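Local coordinates for beta-galactosidase/beta-glucuronidase (Faecalibacterium prausnitzii L2-6, PDB 6MVF), which binds flavin mononucleotide and, as a family 2 glycoside hydrolase of a human gut bacterium, probably cleaves beta-glucuronides, at residues Asn140-Ser145 with Val363-Lys368; Ser150-Phe155 with Ala541-Gly546. All blocks are in the same frame, centred on the assembly; numbering follows the deposited sequence.

Interaction 1 of 2, residues Asn140-Ser145 with Val363-Lys368; sequences NEDTPS and VFKSGK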
loop_
_atom_site.group_PDB
_atom_site.type_symbol
_atom_site.label_atom_id
_atom_site.label_comp_id
_atom_site.label_asym_id
_atom_site.label_seq_id
_atom_site.Cartn_x
_atom_site.Cartn_y
_atom_site.Cartn_z
ATOM N N ASN A 140 -37.733 -2.288 -10.468
ATOM C CA ASN A 140 -37.784 -3.655 -9.962
ATOM C C ASN A 140 -39.222 -4.161 -9.797
ATOM O O ASN A 140 -39.483 -5.065 -8.993
ATOM C CB ASN A 140 -36.992 -3.775 -8.659
ATOM C CG ASN A 140 -37.650 -3.062 -7.489
ATOM O OD1 ASN A 140 -38.404 -2.109 -7.663
ATOM N ND2 ASN A 140 -37.345 -3.525 -6.276
ATOM N N GLU A 141 -40.157 -3.600 -10.563
ATOM C CA GLU A 141 -41.534 -4.073 -10.597
ATOM C C GLU A 141 -41.661 -5.286 -11.511
ATOM O O GLU A 141 -40.890 -5.448 -12.468
ATOM C CB GLU A 141 -42.467 -2.958 -11.081
ATOM C CG GLU A 141 -42.785 -1.910 -10.013
ATOM C CD GLU A 141 -43.394 -0.617 -10.567
ATOM O OE1 GLU A 141 -42.785 0.038 -11.470
ATOM O OE2 GLU A 141 -44.487 -0.253 -10.075
ATOM N N ASP A 142 -42.642 -6.142 -11.202
ATOM C CA ASP A 142 -42.993 -7.283 -12.054
ATOM C C ASP A 142 -43.445 -6.822 -13.445
ATOM O O ASP A 142 -43.925 -5.700 -13.623
ATOM C CB ASP A 142 -44.100 -8.090 -11.375
ATOM C CG ASP A 142 -44.200 -9.517 -11.888
ATOM O OD1 ASP A 142 -43.409 -9.911 -12.777
ATOM O OD2 ASP A 142 -45.075 -10.254 -11.378
ATOM N N THR A 143 -43.258 -7.673 -14.448
ATOM C CA THR A 143 -43.746 -7.421 -15.799
ATOM C C THR A 143 -44.180 -8.744 -16.404
ATOM O O THR A 143 -43.774 -9.809 -15.930
ATOM C CB THR A 143 -42.706 -6.787 -16.737
ATOM O OG1 THR A 143 -41.927 -7.818 -17.354
ATOM C CG2 THR A 143 -41.791 -5.796 -16.019
ATOM N N PRO A 144 -44.999 -8.715 -17.455
ATOM C CA PRO A 144 -45.420 -9.988 -18.076
ATOM C C PRO A 144 -44.272 -10.874 -18.554
ATOM O O PRO A 144 -44.443 -12.096 -18.609
ATOM C CB PRO A 144 -46.301 -9.526 -19.245
ATOM C CG PRO A 144 -46.875 -8.227 -18.779
ATOM C CD PRO A 144 -45.800 -7.572 -17.936
ATOM N N SER A 145 -43.108 -10.307 -18.885
ATOM C CA SER A 145 -41.975 -11.086 -19.371
ATOM C C SER A 145 -40.856 -11.267 -18.346
ATOM O O SER A 145 -39.828 -11.861 -18.678
ATOM C CB SER A 145 -41.397 -10.439 -20.629
ATOM O OG SER A 145 -40.866 -9.155 -20.338
ATOM N N VAL A 363 -42.142 -20.534 -11.256
ATOM C CA VAL A 363 -43.437 -20.399 -11.922
ATOM C C VAL A 363 -43.187 -20.053 -13.379
ATOM O O VAL A 363 -42.716 -18.953 -13.687
ATOM C CB VAL A 363 -44.312 -19.318 -11.273
ATOM C CG1 VAL A 363 -45.534 -19.061 -12.144
ATOM C CG2 VAL A 363 -44.697 -19.702 -9.839
ATOM N N PHE A 364 -43.523 -20.969 -14.277
ATOM C CA PHE A 364 -43.371 -20.687 -15.695
ATOM C C PHE A 364 -44.392 -19.644 -16.127
ATOM O O PHE A 364 -45.579 -19.739 -15.787
ATOM C CB PHE A 364 -43.538 -21.962 -16.515
ATOM C CG PHE A 364 -43.492 -21.730 -17.984
ATOM C CD1 PHE A 364 -42.275 -21.549 -18.629
ATOM C CD2 PHE A 364 -44.663 -21.676 -18.728
ATOM C CE1 PHE A 364 -42.226 -21.330 -19.993
ATOM C CE2 PHE A 364 -44.617 -21.452 -20.091
ATOM C CZ PHE A 364 -43.396 -21.278 -20.726
ATOM N N LYS A 365 -43.919 -18.637 -16.857
ATOM C CA LYS A 365 -44.747 -17.587 -17.438
ATOM C C LYS A 365 -44.871 -17.817 -18.942
ATOM O O LYS A 365 -43.857 -17.855 -19.652
ATOM C CB LYS A 365 -44.140 -16.206 -17.187
ATOM C CG LYS A 365 -44.209 -15.683 -15.789
ATOM C CD LYS A 365 -43.707 -14.241 -15.795
ATOM C CE LYS A 365 -43.859 -13.595 -14.444
ATOM N NZ LYS A 365 -43.265 -12.241 -14.472
ATOM N N SER A 366 -46.108 -17.922 -19.429
ATOM C CA SER A 366 -46.389 -18.146 -20.843
ATOM C C SER A 366 -46.158 -16.880 -21.668
ATOM O O SER A 366 -46.160 -15.757 -21.159
ATOM C CB SER A 366 -47.831 -18.601 -21.029
ATOM O OG SER A 366 -48.700 -17.604 -20.522
ATOM N N GLY A 367 -45.966 -17.078 -22.967
ATOM C CA GLY A 367 -45.771 -15.962 -23.868
ATOM C C GLY A 367 -44.457 -15.963 -24.623
ATOM O O GLY A 367 -43.499 -16.630 -24.220
ATOM N N LYS A 368 -44.412 -15.216 -25.733
ATOM C CA LYS A 368 -43.178 -15.059 -26.494
ATOM C C LYS A 368 -42.191 -14.146 -25.785
ATOM O O LYS A 368 -40.980 -14.376 -25.863
ATOM C CB LYS A 368 -43.464 -14.502 -27.887
ATOM C CG LYS A 368 -42.214 -14.371 -28.743
ATOM C CD LYS A 368 -42.520 -13.859 -30.138
ATOM C CE LYS A 368 -43.100 -12.443 -30.112
ATOM N NZ LYS A 368 -44.354 -12.334 -30.929
#

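Interaction 2 of 2, residues Ser150-Phe155 with Ala541-Gly546; sequences SADFTF and AARSEG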
loop_
_atom_site.group_PDB
_atom_site.type_symbol
_atom_site.label_atom_id
_atom_site.label_comp_id
_atom_site.label_asym_id
_atom_site.label_seq_id
_atom_site.Cartn_x
_atom_site.Cartn_y
_atom_site.Cartn_z
ATOM N N SER A 150 -41.356 -15.037 -8.832
ATOM C CA SER A 150 -41.801 -15.751 -7.642
ATOM C C SER A 150 -40.608 -16.500 -7.057
ATOM O O SER A 150 -40.162 -17.502 -7.624
ATOM C CB SER A 150 -42.947 -16.708 -7.975
ATOM O OG SER A 150 -43.428 -17.328 -6.792
ATOM N N ALA A 151 -40.092 -16.023 -5.927
ATOM C CA ALA A 151 -38.915 -16.648 -5.344
ATOM C C ALA A 151 -38.782 -16.246 -3.883
ATOM O O ALA A 151 -39.349 -15.249 -3.433
ATOM C CB ALA A 151 -37.646 -16.280 -6.120
ATOM N N ASP A 152 -38.017 -17.051 -3.150
ATOM C CA ASP A 152 -37.747 -16.825 -1.731
ATOM C C ASP A 152 -36.469 -16.007 -1.575
ATOM O O ASP A 152 -35.464 -16.483 -1.054
ATOM C CB ASP A 152 -37.641 -18.162 -1.000
ATOM C CG ASP A 152 -37.416 -18.010 0.511
ATOM O OD1 ASP A 152 -38.061 -17.143 1.125
ATOM O OD2 ASP A 152 -36.622 -18.780 1.095
ATOM N N PHE A 153 -36.506 -14.778 -2.082
ATOM C CA PHE A 153 -35.417 -13.827 -1.889
ATOM C C PHE A 153 -35.829 -12.497 -2.486
ATOM O O PHE A 153 -36.601 -12.442 -3.451
ATOM C CB PHE A 153 -34.060 -14.294 -2.485
ATOM C CG PHE A 153 -33.987 -14.292 -3.997
ATOM C CD1 PHE A 153 -34.420 -15.387 -4.732
ATOM C CD2 PHE A 153 -33.434 -13.217 -4.681
ATOM C CE1 PHE A 153 -34.333 -15.404 -6.133
ATOM C CE2 PHE A 153 -33.345 -13.221 -6.081
ATOM C CZ PHE A 153 -33.804 -14.316 -6.807
ATOM N N THR A 154 -35.299 -11.435 -1.890
ATOM C CA THR A 154 -35.647 -10.069 -2.257
ATOM C C THR A 154 -35.056 -9.666 -3.616
ATOM O O THR A 154 -33.904 -9.974 -3.937
ATOM C CB THR A 154 -35.163 -9.134 -1.149
ATOM O OG1 THR A 154 -35.724 -9.569 0.092
ATOM C CG2 THR A 154 -35.571 -7.694 -1.412
ATOM N N PHE A 155 -35.870 -8.970 -4.414
ATOM C CA PHE A 155 -35.450 -8.412 -5.700
ATOM C C PHE A 155 -34.999 -6.977 -5.468
ATOM O O PHE A 155 -35.706 -6.015 -5.772
ATOM C CB PHE A 155 -36.581 -8.438 -6.724
ATOM C CG PHE A 155 -37.247 -9.763 -6.882
ATOM C CD1 PHE A 155 -36.628 -10.941 -6.473
ATOM C CD2 PHE A 155 -38.495 -9.834 -7.453
ATOM C CE1 PHE A 155 -37.263 -12.161 -6.623
ATOM C CE2 PHE A 155 -39.126 -11.037 -7.602
ATOM C CZ PHE A 155 -38.515 -12.206 -7.191
ATOM N N ALA A 541 -37.860 -10.537 2.146
ATOM C CA ALA A 541 -38.836 -9.636 2.767
ATOM C C ALA A 541 -40.107 -10.345 3.236
ATOM O O ALA A 541 -40.680 -9.954 4.262
ATOM C CB ALA A 541 -39.203 -8.514 1.795
ATOM N N ALA A 542 -40.537 -11.405 2.531
ATOM C CA ALA A 542 -41.781 -12.116 2.825
ATOM C C ALA A 542 -41.716 -13.048 4.036
ATOM O O ALA A 542 -42.776 -13.464 4.507
ATOM C CB ALA A 542 -42.226 -12.935 1.608
ATOM N N ARG A 543 -40.535 -13.387 4.556
ATOM C CA ARG A 543 -40.436 -14.393 5.616
ATOM C C ARG A 543 -40.832 -13.851 6.983
ATOM O O ARG A 543 -40.472 -12.732 7.356
ATOM C CB ARG A 543 -39.012 -14.937 5.727
ATOM C CG ARG A 543 -38.621 -15.888 4.634
ATOM C CD ARG A 543 -39.012 -17.288 4.985
ATOM N NE ARG A 543 -38.595 -18.184 3.924
ATOM C CZ ARG A 543 -38.387 -19.478 4.083
ATOM N NH1 ARG A 543 -38.545 -20.033 5.282
ATOM N NH2 ARG A 543 -37.999 -20.205 3.043
ATOM N N SER A 544 -41.515 -14.687 7.762
ATOM C CA SER A 544 -41.738 -14.398 9.178
ATOM C C SER A 544 -41.928 -15.727 9.893
ATOM O O SER A 544 -42.950 -16.387 9.703
ATOM C CB SER A 544 -42.946 -13.477 9.375
ATOM O OG SER A 544 -43.167 -13.204 10.753
ATOM N N GLU A 545 -40.953 -16.117 10.709
ATOM C CA GLU A 545 -40.979 -17.403 11.402
ATOM C C GLU A 545 -39.757 -17.512 12.305
ATOM O O GLU A 545 -38.731 -16.869 12.071
ATOM C CB GLU A 545 -41.009 -18.583 10.426
ATOM C CG GLU A 545 -39.756 -18.761 9.582
ATOM C CD GLU A 545 -40.000 -19.652 8.353
ATOM O OE1 GLU A 545 -40.452 -19.115 7.318
ATOM O OE2 GLU A 545 -39.760 -20.884 8.423
ATOM N N GLY A 546 -39.880 -18.346 13.334
ATOM C CA GLY A 546 -38.811 -18.509 14.295
ATOM C C GLY A 546 -38.503 -17.271 15.114
ATOM O O GLY A 546 -37.431 -17.192 15.718
#

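Interaction 1 of 2, residues Asn140-Ser145 with Val363-Lys368
The Lys-365 side chain reaches across to the 140-145 loop, its CD lying 3.6 Å from Pro-144 O and its ammonium group meeting Asp-142 and the Thr-143 carbonyl. Beyond CG the lysine chain is fully extended (chi2 to chi4 all near 180°), which carries NZ the whole way over. Lys-365 NZ is 2.9 Å from Asp-142 OD1, a salt bridge made on the syn lone pair of that oxygen, with the carboxylate coming from the opposite direction. A second bond, Lys-365 NZ to Thr-143 O, is also 2.9 Å long and nearly straight on to the carbonyl, with a C=O...N angle of 169°. The carbonyl of Met-146, just past the segment, takes a third bond from NZ, so one charge gathers three oxygens of the same loop. Asp-142 OD1 also receives a weak bond from the Thr-143 amide, while Thr-143 OG1 accepts from Ser-145 N at 3.2 Å, forming an ST turn. At the other end of the lysine, the Tyr-147 hydroxyl bonds to its backbone N. This surface contact joins two domains of the glycoside hydrolase family 2 fold: the sugar-binding domain, through the loop after strand 131-139, and the TIM barrel, through the loop leading into helix 368-385.

Interaction 2 of 2, residues Ser150-Phe155 with Ala541-Gly546
Asp-152 and Arg-543 supply the ionic part of the contact, their side chains crossing at about a right angle. Arg-543 grips the carboxylate side-on with two nitrogens, one to each oxygen. Arg-543 NE lies 3.0 Å from Asp-152 OD1 in a nearly straight bond (175°) that meets the oxygen on its syn side though tilted out of the carboxylate plane, while the oxygen lies almost in the guanidinium plane. Arg-543 NH2 lies 2.8 Å from Asp-152 OD2, which it approaches from above the carboxylate plane; the two flat groups are turned 38° against each other, so the pairing is twisted rather than coplanar. A bend at chi2 of Arg-543 (-87°) turns the chain and presents this edge to the aspartate. On the strand itself, Arg-543 NH1 forms a further salt bridge to Glu-545 OE1, 2.9 Å away, leaving the guanidinium between two carboxylates. Outside partners extend the network: Tyr-459 OH bonds to NH2, and Asn-552 ND2 to Asp-152 OD2. A leucine in place of Arg-543 would probably leave Asp-152 and Glu-545 without the cation they share and the Asp-152 carboxylate freer to turn.

The neutral hydrogen bonding lies at Thr-154. The backbone N of Ala-541 donates to Thr-154 OG1 at 3.1 Å, and the same hydroxyl bonds to the carbonyl of Gly-59, linking three chain segments at the hydroxyl of one buried residue. Ala-541 CB lies 4.0 Å from Thr-154 OG1, and its other neighbours include Tyr-66.

Polar and directional bonds thus dominate this join between the sugar-binding domain and the TIM-barrel domain. The two carboxylates flanking it are likely to stabilise the positive charge of Arg-543, while its several bonds restrict rotation of the guanidinium.

Overall arrangement
Both contacts use the long loop between strands 131-139 and 163-168 of the sugar-binding domain, which meets the TIM-barrel domain at two places whose centres are about 19 Å apart. Interaction 1 is a surface contact with the loop before helix 368-385; interaction 2 is partly buried and meets the chain beyond strand 538-540. They also touch directly: Asn-140 ND2 lies 3.0 Å from Phe-155 O, probably a hydrogen bond across the loop, and Val-363 CG2 packs 3.9 Å from Ser-150 CB. Neither lies at the flavin mononucleotide pocket, although helix 368-385, which begins at the end of segment 363-368, carries the pocket residues Lys-379 and Ile-383.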